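Local structure of fatty acid multifunctional protein (atmfp2) (Arabidopsis thaliana, 2WTB) at residues A[245-250]-A[284-289]; A[229-234]-A[253-258]; A[524-529]-A[630-635]. The protein carries out successive steps of peroxisomal fatty acid beta-oxidation, hydrating long-chain enoyl-CoA and oxidising 3-hydroxyacyl-CoA, in support of seed germination and benzoic acid synthesis. All coordinates share one frame; numbering follows the deposited sequence.

Contact 1 of 3, residues A[245-250]-A[284-289]; sequences MKHPLM and KGLIHV
Leu-286 reaches across from its helix with a single methyl, CD1, and sets it against two atoms of the facing segment: SD of Met-245 and NE2 of His-247. The leucine and methionine side chains run at about a right angle to one another, CD1 ending 4.0 Å from SD of Met-245. Toward the histidine the same methyl comes in obliquely, neither squarely over the ring nor in its plane, and stops 3.8 Å from NE2 of His-247. It lies on the other side of the ring plane from Pro-248, whose CD sits over the centre of the imidazole, 3.1 Å above it, so the proline ring packs on one face while the leucine comes from the other side. The chi1 of His-247, 53°, puts CG between the backbone N and the carbonyl carbon and swings the ring back toward Met-245. There NE2 of His-247 gives a weak hydrogen bond to SD of Met-245, 3.5 Å long and fairly straight at 159°. This bond would help fix the turn of the imidazole. Met-245 is bent at chi3 (-71°), so that CE folds away from the line of its chain while SD meets the leucine methyl. The patch is small, mostly apolar, and tied by no hydrogen bond across the two segments. The side chain of His-247 lies about 8 Å from that of Glu-139, the predicted proton acceptor of the hydratase, which places the contact close to that active site. Around it, His-247 also touches Val-277 of helix 263-277 and Pro-248 meets Thr-238 of helix 224-241, whereas Leu-286 leans on Pro-666, Met-245 on Tyr-667, and Val-289 on Ile-659 of helix 651-662.

Contact 2 of 3, residues A[229-234]-A[253-258]; sequences EILTFA and DAIEVG
Leu-231 and Glu-256 mark the closest approach of the two helical backbones, their CA atoms 6.9 Å apart, each segment lying within a longer helix. Leu-231 does most of the work, with the two arms of its fork divided between neighbouring residues of the partner helix. CD1 of Leu-231 presses against the base of Glu-256, 3.5 Å from its CB, and comes almost as near to its CA, a snug fit that brings the methyl up to the backbone itself. CG of Glu-256 follows at 3.7 Å from CD1 of Leu-231, so the glutamate is used here for its aliphatic part. With CG anti to the backbone N (chi1 -178°) and the chain extended beyond it, the glutamate carries its carboxylate onward past the leucine; OE1 makes a long, weak ion pair with Arg-228. The other arm, CD2, meets a branch methyl: CG2 of Ile-255 lies 3.9 Å from CD2 of Leu-231. No hydrogen bond joins the segments, and the buried leucine is held by van der Waals contact alone across this junction. A polar tie between the same two helices comes from Asp-253, which forms a salt bridge through OD1 with Lys-235. The helices come after the crotonase-type core strands in the chain, and the side chain of Ile-255 comes within about 10 Å of that of Glu-119, the predicted nucleophile. Helix 160-169 packs against both helices: its Leu-160 and Leu-164 touch Ile-230 and Ile-255. Gln-152 of helix 150-158 bonds to the carbonyl of Ala-254, and Lys-269 of helix 263-277 packs on Asp-253, Ala-254 and Val-257.

Contact 3 of 3, residues A[524-529]-A[630-635]; sequences RAISKF and MTFFPV
Phe-632 receives Phe-529 over one face, with CE2 of Phe-529 4.0 Å above the ring plane of Phe-632 and offset toward the rim. At the edge, in the plane of the same ring, sits Ile-526, whose CG2 is 3.8 Å from CE2 of Phe-632. The two phenyls are tilted by 46° with centroids 5.1 Å apart, an oblique pairing. Trp-674 meets the Phe-529 ring edge-to-face, and Tyr-505 touches Phe-632. Helix 519-529 lies in the range of the 3-hydroxyacyl-CoA dehydrogenase C-terminal domain, an all-helical family, and the axis of its short segment passes that of 630-635 at 12.2 Å, inclined by 60°. Ile-526 and the two phenyls bridge the gap at that spacing. Ile-526 is forked: chi1 of -64° puts CG1 beside the backbone N, which leaves CG2 anti to that N and against the phenyl, while CD1 runs on to CG2 of Thr-631, 3.9 Å away. With an alanine here, both contacting methyls are gone, and a gap would probably open beside the rim of Phe-632, with CG2 of Thr-631 losing its contact with CD1. Thr-631 spends its hydroxyl within its own helix, on the carbonyl of Ile-627.

Overall arrangement
Along the chain contacts 1 and 2 interleave, their segments coming in the order 229-234, 245-250, 253-258, 284-289, and both draw on helix 247-260, with their centres 19 Å apart. Contact 3 follows in series, built from helices 519-529 and 624-644 of the later, dehydrogenase part. Its centre is 20 Å from that of contact 1 and 34 Å from that of contact 2, and nearest atoms come no closer than about 9 Å and 17 Å respectively. Contact 1 is the nearer to the predicted proton acceptor. Its helix 281-294 also touches Pro-666 and helix 651-662, consistent with contact 1 lying where the hydratase part adjoins the C-terminal helices.

Contact 1 of 3, residues A[245-250]-A[284-289]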
ATOM      1  N   MET A 245       6.504  15.146   4.154  1.00 94.67           N
ATOM      2  CA  MET A 245       5.815  15.539   2.928  1.00 90.76           C
ATOM      3  C   MET A 245       5.200  16.933   3.028  1.00 96.83           C
ATOM      4  O   MET A 245       4.755  17.351   4.096  1.00106.92           O
ATOM      5  CB  MET A 245       4.747  14.505   2.563  1.00 87.78           C
ATOM      6  CG  MET A 245       5.314  13.129   2.250  1.00 80.89           C
ATOM      7  SD  MET A 245       4.054  11.851   2.088  1.00103.41           S
ATOM      8  CE  MET A 245       3.525  11.656   3.787  1.00 69.19           C
ATOM      9  N   LYS A 246       5.177  17.643   1.905  1.00 86.27           N
ATOM     10  CA  LYS A 246       4.717  19.026   1.881  1.00 77.59           C
ATOM     11  C   LYS A 246       3.333  19.188   1.257  1.00 85.22           C
ATOM     12  O   LYS A 246       2.586  20.099   1.617  1.00 82.56           O
ATOM     13  CB  LYS A 246       5.721  19.903   1.131  1.00 83.76           C
ATOM     14  CG  LYS A 246       7.067  20.040   1.823  1.00 94.86           C
ATOM     15  CD  LYS A 246       8.014  20.916   1.016  1.00104.45           C
ATOM     16  CE  LYS A 246       9.400  20.953   1.642  1.00115.61           C
ATOM     17  NZ  LYS A 246      10.351  21.769   0.837  1.00120.36           N
ATOM     18  N   HIS A 247       2.994  18.301   0.326  1.00 87.05           N
ATOM     19  CA  HIS A 247       1.753  18.437  -0.434  1.00 88.45           C
ATOM     20  C   HIS A 247       0.487  18.633   0.413  1.00 79.06           C
ATOM     21  O   HIS A 247      -0.397  19.391   0.020  1.00 75.20           O
ATOM     22  CB  HIS A 247       1.582  17.290  -1.444  1.00 84.08           C
ATOM     23  CG  HIS A 247       1.691  15.924  -0.841  1.00 84.46           C
ATOM     24  ND1 HIS A 247       0.592  15.133  -0.594  1.00 79.01           N
ATOM     25  CD2 HIS A 247       2.770  15.211  -0.442  1.00 84.08           C
ATOM     26  CE1 HIS A 247       0.988  13.988  -0.063  1.00 80.58           C
ATOM     27  NE2 HIS A 247       2.303  14.011   0.039  1.00 86.55           N
ATOM     28  N   PRO A 248       0.389  17.957   1.572  1.00 77.21           N
ATOM     29  CA  PRO A 248      -0.797  18.184   2.406  1.00 71.75           C
ATOM     30  C   PRO A 248      -0.931  19.644   2.831  1.00 77.53           C
ATOM     31  O   PRO A 248      -2.018  20.216   2.738  1.00 82.05           O
ATOM     32  CB  PRO A 248      -0.540  17.297   3.627  1.00 72.96           C
ATOM     33  CG  PRO A 248       0.367  16.229   3.130  1.00 68.03           C
ATOM     34  CD  PRO A 248       1.253  16.898   2.123  1.00 76.82           C
ATOM     35  N   LEU A 249       0.164  20.240   3.290  1.00 87.05           N
ATOM     36  CA  LEU A 249       0.149  21.640   3.696  1.00 84.51           C
ATOM     37  C   LEU A 249      -0.137  22.534   2.498  1.00 86.19           C
ATOM     38  O   LEU A 249      -0.841  23.538   2.615  1.00 82.13           O
ATOM     39  CB  LEU A 249       1.484  22.029   4.330  1.00 82.05           C
ATOM     40  CG  LEU A 249       1.973  21.122   5.457  1.00 94.50           C
ATOM     41  CD1 LEU A 249       3.381  21.511   5.873  1.00104.44           C
ATOM     42  CD2 LEU A 249       1.018  21.168   6.642  1.00 93.38           C
ATOM     43  N   MET A 250       0.415  22.165   1.347  1.00 72.81           N
ATOM     44  CA  MET A 250       0.178  22.903   0.115  1.00 75.74           C
ATOM     45  C   MET A 250      -1.294  22.829  -0.273  1.00 78.28           C
ATOM     46  O   MET A 250      -1.831  23.747  -0.893  1.00 83.77           O
ATOM     47  CB  MET A 250       1.045  22.354  -1.017  1.00 77.50           C
ATOM     48  CG  MET A 250       2.541  22.474  -0.777  1.00 80.73           C
ATOM     49  SD  MET A 250       3.517  21.763  -2.118  1.00 84.37           S
ATOM     50  CE  MET A 250       5.178  22.168  -1.581  1.00195.63           C
ATOM     51  N   LYS A 284       6.734  11.997  -6.825  1.00 84.57           N
ATOM     52  CA  LYS A 284       7.251  11.090  -7.839  1.00 82.06           C
ATOM     53  C   LYS A 284       7.503   9.743  -7.185  1.00 79.25           C
ATOM     54  O   LYS A 284       7.313   8.690  -7.799  1.00 72.98           O
ATOM     55  CB  LYS A 284       8.550  11.626  -8.437  1.00 71.89           C
ATOM     56  CG  LYS A 284       8.397  12.913  -9.225  1.00 79.32           C
ATOM     57  CD  LYS A 284       9.756  13.455  -9.643  1.00 86.84           C
ATOM     58  CE  LYS A 284       9.632  14.793 -10.352  1.00 95.25           C
ATOM     59  NZ  LYS A 284      10.963  15.360 -10.704  1.00 95.04           N
ATOM     60  N   GLY A 285       7.936   9.790  -5.930  1.00 69.53           N
ATOM     61  CA  GLY A 285       8.153   8.589  -5.150  1.00 90.19           C
ATOM     62  C   GLY A 285       6.846   7.882  -4.859  1.00 82.02           C
ATOM     63  O   GLY A 285       6.753   6.660  -4.982  1.00 75.04           O
ATOM     64  N   LEU A 286       5.831   8.654  -4.480  1.00 65.78           N
ATOM     65  CA  LEU A 286       4.513   8.102  -4.179  1.00 70.81           C
ATOM     66  C   LEU A 286       3.825   7.563  -5.429  1.00 75.08           C
ATOM     67  O   LEU A 286       3.107   6.565  -5.372  1.00 59.83           O
ATOM     68  CB  LEU A 286       3.626   9.152  -3.506  1.00 63.63           C
ATOM     69  CG  LEU A 286       3.957   9.487  -2.052  1.00 78.26           C
ATOM     70  CD1 LEU A 286       3.072  10.613  -1.553  1.00 75.62           C
ATOM     71  CD2 LEU A 286       3.805   8.256  -1.177  1.00 81.31           C
ATOM     72  N   ILE A 287       4.042   8.232  -6.556  1.00 62.34           N
ATOM     73  CA  ILE A 287       3.485   7.791  -7.825  1.00 60.92           C
ATOM     74  C   ILE A 287       4.140   6.487  -8.275  1.00 68.77           C
ATOM     75  O   ILE A 287       3.468   5.580  -8.764  1.00 70.63           O
ATOM     76  CB  ILE A 287       3.653   8.867  -8.918  1.00 65.42           C
ATOM     77  CG1 ILE A 287       2.654  10.004  -8.702  1.00 66.45           C
ATOM     78  CG2 ILE A 287       3.453   8.266 -10.299  1.00 63.55           C
ATOM     79  CD1 ILE A 287       2.858  11.180  -9.638  1.00 68.50           C
ATOM     80  N   HIS A 288       5.454   6.397  -8.099  1.00 73.19           N
ATOM     81  CA  HIS A 288       6.197   5.195  -8.457  1.00 77.85           C
ATOM     82  C   HIS A 288       5.754   4.004  -7.608  1.00 76.33           C
ATOM     83  O   HIS A 288       5.665   2.879  -8.099  1.00 58.28           O
ATOM     84  CB  HIS A 288       7.699   5.430  -8.296  1.00 80.48           C
ATOM     85  CG  HIS A 288       8.535   4.211  -8.540  1.00 79.58           C
ATOM     86  ND1 HIS A 288       8.907   3.351  -7.531  1.00 76.19           N
ATOM     87  CD2 HIS A 288       9.075   3.716  -9.678  1.00 78.15           C
ATOM     88  CE1 HIS A 288       9.640   2.373  -8.038  1.00 66.17           C
ATOM     89  NE2 HIS A 288       9.757   2.572  -9.337  1.00 65.76           N
ATOM     90  N   VAL A 289       5.479   4.264  -6.334  1.00 67.10           N
ATOM     91  CA  VAL A 289       5.025   3.224  -5.418  1.00 61.38           C
ATOM     92  C   VAL A 289       3.642   2.731  -5.820  1.00 67.51           C
ATOM     93  O   VAL A 289       3.312   1.558  -5.644  1.00 80.40           O
ATOM     94  CB  VAL A 289       4.985   3.735  -3.961  1.00 74.36           C
ATOM     95  CG1 VAL A 289       4.353   2.697  -3.045  1.00 58.41           C
ATOM     96  CG2 VAL A 289       6.384   4.094  -3.485  1.00 62.12           C
TER

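Contact 2 of 3, residues A[229-234]-A[253-258]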
ATOM      1  N   GLU A 229      -8.837  28.916  12.722  1.00 88.07           N
ATOM      2  CA  GLU A 229      -8.451  28.115  13.875  1.00 91.44           C
ATOM      3  C   GLU A 229      -8.400  26.637  13.498  1.00 91.25           C
ATOM      4  O   GLU A 229      -7.509  25.901  13.924  1.00 89.66           O
ATOM      5  CB  GLU A 229      -9.440  28.337  15.020  1.00 97.03           C
ATOM      6  CG  GLU A 229      -8.974  27.812  16.366  1.00110.49           C
ATOM      7  CD  GLU A 229      -9.907  28.207  17.494  1.00118.98           C
ATOM      8  OE1 GLU A 229     -11.021  28.691  17.201  1.00122.42           O
ATOM      9  OE2 GLU A 229      -9.526  28.037  18.672  1.00121.61           O
ATOM     10  N   ILE A 230      -9.365  26.213  12.688  1.00 81.50           N
ATOM     11  CA  ILE A 230      -9.443  24.832  12.232  1.00 80.95           C
ATOM     12  C   ILE A 230      -8.334  24.524  11.231  1.00 82.53           C
ATOM     13  O   ILE A 230      -7.727  23.453  11.271  1.00 72.14           O
ATOM     14  CB  ILE A 230     -10.814  24.538  11.596  1.00 75.74           C
ATOM     15  CG1 ILE A 230     -11.902  24.529  12.671  1.00 66.86           C
ATOM     16  CG2 ILE A 230     -10.790  23.212  10.866  1.00 63.90           C
ATOM     17  CD1 ILE A 230     -13.304  24.546  12.119  1.00 64.29           C
ATOM     18  N   LEU A 231      -8.071  25.474  10.336  1.00 84.00           N
ATOM     19  CA  LEU A 231      -7.030  25.317   9.326  1.00 80.98           C
ATOM     20  C   LEU A 231      -5.637  25.332   9.948  1.00 81.20           C
ATOM     21  O   LEU A 231      -4.780  24.518   9.603  1.00 75.66           O
ATOM     22  CB  LEU A 231      -7.151  26.410   8.260  1.00 80.52           C
ATOM     23  CG  LEU A 231      -8.266  26.212   7.229  1.00 75.65           C
ATOM     24  CD1 LEU A 231      -8.648  27.529   6.570  1.00 72.46           C
ATOM     25  CD2 LEU A 231      -7.855  25.182   6.188  1.00 67.21           C
ATOM     26  N   THR A 232      -5.412  26.267  10.863  1.00 78.89           N
ATOM     27  CA  THR A 232      -4.147  26.331  11.577  1.00 87.18           C
ATOM     28  C   THR A 232      -3.878  25.008  12.285  1.00 87.43           C
ATOM     29  O   THR A 232      -2.821  24.401  12.110  1.00 89.23           O
ATOM     30  CB  THR A 232      -4.134  27.487  12.597  1.00 90.92           C
ATOM     31  OG1 THR A 232      -3.863  28.719  11.916  1.00 84.39           O
ATOM     32  CG2 THR A 232      -3.069  27.256  13.657  1.00 83.26           C
ATOM     33  N   PHE A 233      -4.847  24.557  13.076  1.00 84.01           N
ATOM     34  CA  PHE A 233      -4.721  23.300  13.800  1.00 88.75           C
ATOM     35  C   PHE A 233      -4.281  22.172  12.870  1.00 96.31           C
ATOM     36  O   PHE A 233      -3.271  21.511  13.122  1.00 79.44           O
ATOM     37  CB  PHE A 233      -6.044  22.942  14.480  1.00 86.70           C
ATOM     38  CG  PHE A 233      -6.010  21.639  15.229  1.00 89.44           C
ATOM     39  CD1 PHE A 233      -5.689  21.606  16.574  1.00 87.67           C
ATOM     40  CD2 PHE A 233      -6.304  20.447  14.588  1.00 94.78           C
ATOM     41  CE1 PHE A 233      -5.658  20.411  17.266  1.00 87.64           C
ATOM     42  CE2 PHE A 233      -6.275  19.248  15.274  1.00 95.66           C
ATOM     43  CZ  PHE A 233      -5.951  19.231  16.616  1.00 94.57           C
ATOM     44  N   ALA A 234      -5.044  21.961  11.799  1.00 85.55           N
ATOM     45  CA  ALA A 234      -4.741  20.921  10.818  1.00 80.65           C
ATOM     46  C   ALA A 234      -3.292  20.989  10.351  1.00 88.59           C
ATOM     47  O   ALA A 234      -2.554  20.012  10.455  1.00 86.54           O
ATOM     48  CB  ALA A 234      -5.684  21.024   9.630  1.00 75.81           C
ATOM     49  N   ASP A 253      -3.336  25.129   2.033  1.00 71.48           N
ATOM     50  CA  ASP A 253      -3.219  26.497   1.547  1.00 75.05           C
ATOM     51  C   ASP A 253      -4.377  26.842   0.617  1.00 77.18           C
ATOM     52  O   ASP A 253      -5.078  27.832   0.824  1.00 68.25           O
ATOM     53  CB  ASP A 253      -1.893  26.699   0.812  1.00 89.86           C
ATOM     54  CG  ASP A 253      -0.712  26.774   1.754  1.00 96.87           C
ATOM     55  OD1 ASP A 253      -0.930  26.999   2.962  1.00 93.43           O
ATOM     56  OD2 ASP A 253       0.435  26.614   1.283  1.00101.56           O
ATOM     57  N   ALA A 254      -4.566  26.021  -0.411  1.00 67.48           N
ATOM     58  CA  ALA A 254      -5.627  26.246  -1.383  1.00 65.89           C
ATOM     59  C   ALA A 254      -6.988  26.330  -0.705  1.00 74.15           C
ATOM     60  O   ALA A 254      -7.867  27.071  -1.147  1.00 67.13           O
ATOM     61  CB  ALA A 254      -5.626  25.144  -2.435  1.00 64.96           C
ATOM     62  N   ILE A 255      -7.156  25.568   0.371  1.00 76.76           N
ATOM     63  CA  ILE A 255      -8.424  25.540   1.091  1.00 80.51           C
ATOM     64  C   ILE A 255      -8.657  26.857   1.826  1.00 83.25           C
ATOM     65  O   ILE A 255      -9.741  27.436   1.751  1.00 60.51           O
ATOM     66  CB  ILE A 255      -8.493  24.356   2.085  1.00 77.00           C
ATOM     67  CG1 ILE A 255      -8.343  23.026   1.341  1.00 82.56           C
ATOM     68  CG2 ILE A 255      -9.801  24.379   2.857  1.00 66.41           C
ATOM     69  CD1 ILE A 255      -8.528  21.803   2.217  1.00 58.67           C
ATOM     70  N   GLU A 256      -7.630  27.328   2.526  1.00 63.85           N
ATOM     71  CA  GLU A 256      -7.719  28.572   3.282  1.00 78.25           C
ATOM     72  C   GLU A 256      -7.978  29.771   2.375  1.00 79.70           C
ATOM     73  O   GLU A 256      -8.847  30.597   2.659  1.00 73.06           O
ATOM     74  CB  GLU A 256      -6.445  28.795   4.100  1.00 84.11           C
ATOM     75  CG  GLU A 256      -6.472  30.049   4.958  1.00 75.74           C
ATOM     76  CD  GLU A 256      -5.339  30.089   5.960  1.00 83.39           C
ATOM     77  OE1 GLU A 256      -5.332  30.999   6.818  1.00 93.17           O
ATOM     78  OE2 GLU A 256      -4.456  29.209   5.891  1.00 80.95           O
ATOM     79  N   VAL A 257      -7.221  29.861   1.286  1.00 66.26           N
ATOM     80  CA  VAL A 257      -7.383  30.950   0.331  1.00 70.32           C
ATOM     81  C   VAL A 257      -8.818  31.038  -0.177  1.00 66.31           C
ATOM     82  O   VAL A 257      -9.396  32.123  -0.247  1.00 67.73           O
ATOM     83  CB  VAL A 257      -6.427  30.796  -0.867  1.00 73.62           C
ATOM     84  CG1 VAL A 257      -6.700  31.870  -1.909  1.00 71.39           C
ATOM     85  CG2 VAL A 257      -4.985  30.852  -0.397  1.00 70.82           C
ATOM     86  N   GLY A 258      -9.391  29.891  -0.528  1.00 62.70           N
ATOM     87  CA  GLY A 258     -10.753  29.843  -1.020  1.00 64.04           C
ATOM     88  C   GLY A 258     -11.759  30.336   0.001  1.00 73.14           C
ATOM     89  O   GLY A 258     -12.766  30.951  -0.348  1.00 58.20           O
TER

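Contact 3 of 3, residues A[524-529]-A[630-635]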
ATOM      1  N   ARG A 524      16.798   7.663  16.481  1.00 89.32           N
ATOM      2  CA  ARG A 524      16.129   8.936  16.239  1.00 90.12           C
ATOM      3  C   ARG A 524      16.387   9.444  14.824  1.00 91.45           C
ATOM      4  O   ARG A 524      15.487   9.969  14.167  1.00 86.89           O
ATOM      5  CB  ARG A 524      16.574   9.980  17.267  1.00 89.62           C
ATOM      6  N   ALA A 525      17.620   9.285  14.357  1.00 74.36           N
ATOM      7  CA  ALA A 525      17.988   9.741  13.024  1.00 84.31           C
ATOM      8  C   ALA A 525      17.213   8.977  11.960  1.00 81.21           C
ATOM      9  O   ALA A 525      16.819   9.537  10.936  1.00 71.01           O
ATOM     10  CB  ALA A 525      19.482   9.580  12.805  1.00 83.60           C
ATOM     11  N   ILE A 526      16.991   7.693  12.222  1.00 92.03           N
ATOM     12  CA  ILE A 526      16.383   6.796  11.246  1.00 90.66           C
ATOM     13  C   ILE A 526      14.858   6.757  11.351  1.00 88.89           C
ATOM     14  O   ILE A 526      14.166   6.537  10.356  1.00 83.27           O
ATOM     15  CB  ILE A 526      16.975   5.377  11.362  1.00 80.92           C
ATOM     16  CG1 ILE A 526      18.464   5.405  11.008  1.00 76.07           C
ATOM     17  CG2 ILE A 526      16.229   4.407  10.463  1.00 81.18           C
ATOM     18  CD1 ILE A 526      19.170   4.082  11.190  1.00 76.35           C
ATOM     19  N   SER A 527      14.335   6.977  12.554  1.00 88.22           N
ATOM     20  CA  SER A 527      12.891   7.046  12.747  1.00 86.99           C
ATOM     21  C   SER A 527      12.343   8.321  12.125  1.00 85.64           C
ATOM     22  O   SER A 527      11.167   8.396  11.767  1.00 89.69           O
ATOM     23  CB  SER A 527      12.536   6.990  14.234  1.00 95.64           C
ATOM     24  OG  SER A 527      12.801   5.708  14.776  1.00103.37           O
ATOM     25  N   LYS A 528      13.208   9.321  11.999  1.00 89.60           N
ATOM     26  CA  LYS A 528      12.834  10.587  11.386  1.00 97.35           C
ATOM     27  C   LYS A 528      13.034  10.498   9.884  1.00 88.17           C
ATOM     28  O   LYS A 528      12.372  11.193   9.115  1.00 91.48           O
ATOM     29  CB  LYS A 528      13.666  11.734  11.967  1.00107.52           C
ATOM     30  CG  LYS A 528      13.291  13.107  11.431  1.00108.84           C
ATOM     31  CD  LYS A 528      13.927  14.217  12.254  1.00109.58           C
ATOM     32  CE  LYS A 528      15.443  14.123  12.236  1.00110.30           C
ATOM     33  NZ  LYS A 528      16.074  15.196  13.053  1.00111.15           N
ATOM     34  N   PHE A 529      13.954   9.631   9.474  1.00 91.21           N
ATOM     35  CA  PHE A 529      14.220   9.401   8.059  1.00 89.76           C
ATOM     36  C   PHE A 529      12.961   8.939   7.335  1.00 78.88           C
ATOM     37  O   PHE A 529      12.792   9.196   6.146  1.00 64.48           O
ATOM     38  CB  PHE A 529      15.337   8.369   7.888  1.00 84.65           C
ATOM     39  CG  PHE A 529      15.560   7.941   6.467  1.00 82.84           C
ATOM     40  CD1 PHE A 529      15.975   8.851   5.509  1.00 81.69           C
ATOM     41  CD2 PHE A 529      15.365   6.621   6.088  1.00 89.14           C
ATOM     42  CE1 PHE A 529      16.183   8.454   4.199  1.00 81.78           C
ATOM     43  CE2 PHE A 529      15.573   6.219   4.781  1.00 60.19           C
ATOM     44  CZ  PHE A 529      15.981   7.136   3.837  1.00 76.70           C
ATOM     45  N   MET A 630      25.286   5.087   6.314  1.00 78.98           N
ATOM     46  CA  MET A 630      26.084   3.915   6.662  1.00 72.96           C
ATOM     47  C   MET A 630      25.202   2.723   7.030  1.00 70.16           C
ATOM     48  O   MET A 630      25.670   1.585   7.098  1.00 72.22           O
ATOM     49  CB  MET A 630      27.047   4.229   7.812  1.00 71.87           C
ATOM     50  CG  MET A 630      28.075   5.302   7.491  1.00 80.86           C
ATOM     51  SD  MET A 630      29.408   5.387   8.707  1.00 88.63           S
ATOM     52  CE  MET A 630      30.274   3.859   8.361  1.00 69.81           C
ATOM     53  N   THR A 631      23.923   2.989   7.262  1.00 72.68           N
ATOM     54  CA  THR A 631      22.995   1.947   7.671  1.00 77.78           C
ATOM     55  C   THR A 631      22.153   1.449   6.497  1.00 77.82           C
ATOM     56  O   THR A 631      21.665   0.320   6.508  1.00 79.86           O
ATOM     57  CB  THR A 631      22.070   2.445   8.805  1.00 89.71           C
ATOM     58  OG1 THR A 631      22.860   2.769   9.954  1.00 94.89           O
ATOM     59  CG2 THR A 631      21.056   1.383   9.186  1.00 94.46           C
ATOM     60  N   PHE A 632      21.999   2.290   5.479  1.00 79.46           N
ATOM     61  CA  PHE A 632      21.105   1.976   4.366  1.00 76.55           C
ATOM     62  C   PHE A 632      21.816   1.640   3.060  1.00 79.79           C
ATOM     63  O   PHE A 632      21.309   0.858   2.256  1.00 86.43           O
ATOM     64  CB  PHE A 632      20.103   3.109   4.150  1.00 65.33           C
ATOM     65  CG  PHE A 632      18.927   3.047   5.069  1.00 63.45           C
ATOM     66  CD1 PHE A 632      17.879   2.183   4.812  1.00 62.46           C
ATOM     67  CD2 PHE A 632      18.870   3.841   6.197  1.00 63.91           C
ATOM     68  CE1 PHE A 632      16.795   2.119   5.663  1.00 71.79           C
ATOM     69  CE2 PHE A 632      17.784   3.783   7.050  1.00 69.14           C
ATOM     70  CZ  PHE A 632      16.749   2.923   6.786  1.00 65.06           C
ATOM     71  N   PHE A 633      22.984   2.233   2.844  1.00 76.50           N
ATOM     72  CA  PHE A 633      23.758   1.947   1.643  1.00 80.59           C
ATOM     73  C   PHE A 633      24.168   0.476   1.561  1.00 83.13           C
ATOM     74  O   PHE A 633      24.162  -0.109   0.478  1.00 84.81           O
ATOM     75  CB  PHE A 633      24.971   2.874   1.542  1.00 90.39           C
ATOM     76  CG  PHE A 633      24.645   4.239   1.000  1.00 98.60           C
ATOM     77  CD1 PHE A 633      23.388   4.790   1.189  1.00 92.22           C
ATOM     78  CD2 PHE A 633      25.597   4.974   0.313  1.00106.68           C
ATOM     79  CE1 PHE A 633      23.084   6.043   0.695  1.00 91.57           C
ATOM     80  CE2 PHE A 633      25.298   6.230  -0.181  1.00102.61           C
ATOM     81  CZ  PHE A 633      24.041   6.765   0.010  1.00 95.79           C
ATOM     82  N   PRO A 634      24.529  -0.130   2.704  1.00 83.96           N
ATOM     83  CA  PRO A 634      24.776  -1.576   2.706  1.00 79.01           C
ATOM     84  C   PRO A 634      23.518  -2.368   2.348  1.00 78.16           C
ATOM     85  O   PRO A 634      23.624  -3.461   1.793  1.00 78.20           O
ATOM     86  CB  PRO A 634      25.193  -1.856   4.152  1.00 75.99           C
ATOM     87  CG  PRO A 634      25.764  -0.568   4.628  1.00 74.49           C
ATOM     88  CD  PRO A 634      24.926   0.494   3.979  1.00 80.06           C
ATOM     89  N   VAL A 635      22.347  -1.824   2.664  1.00 75.16           N
ATOM     90  CA  VAL A 635      21.089  -2.452   2.267  1.00 73.35           C
ATOM     91  C   VAL A 635      20.886  -2.327   0.757  1.00 75.54           C
ATOM     92  O   VAL A 635      20.462  -3.279   0.101  1.00 77.96           O
ATOM     93  CB  VAL A 635      19.876  -1.854   3.007  1.00 62.59           C
ATOM     94  CG1 VAL A 635      18.586  -2.332   2.375  1.00 53.13           C
ATOM     95  CG2 VAL A 635      19.914  -2.227   4.480  1.00 65.13           C
TER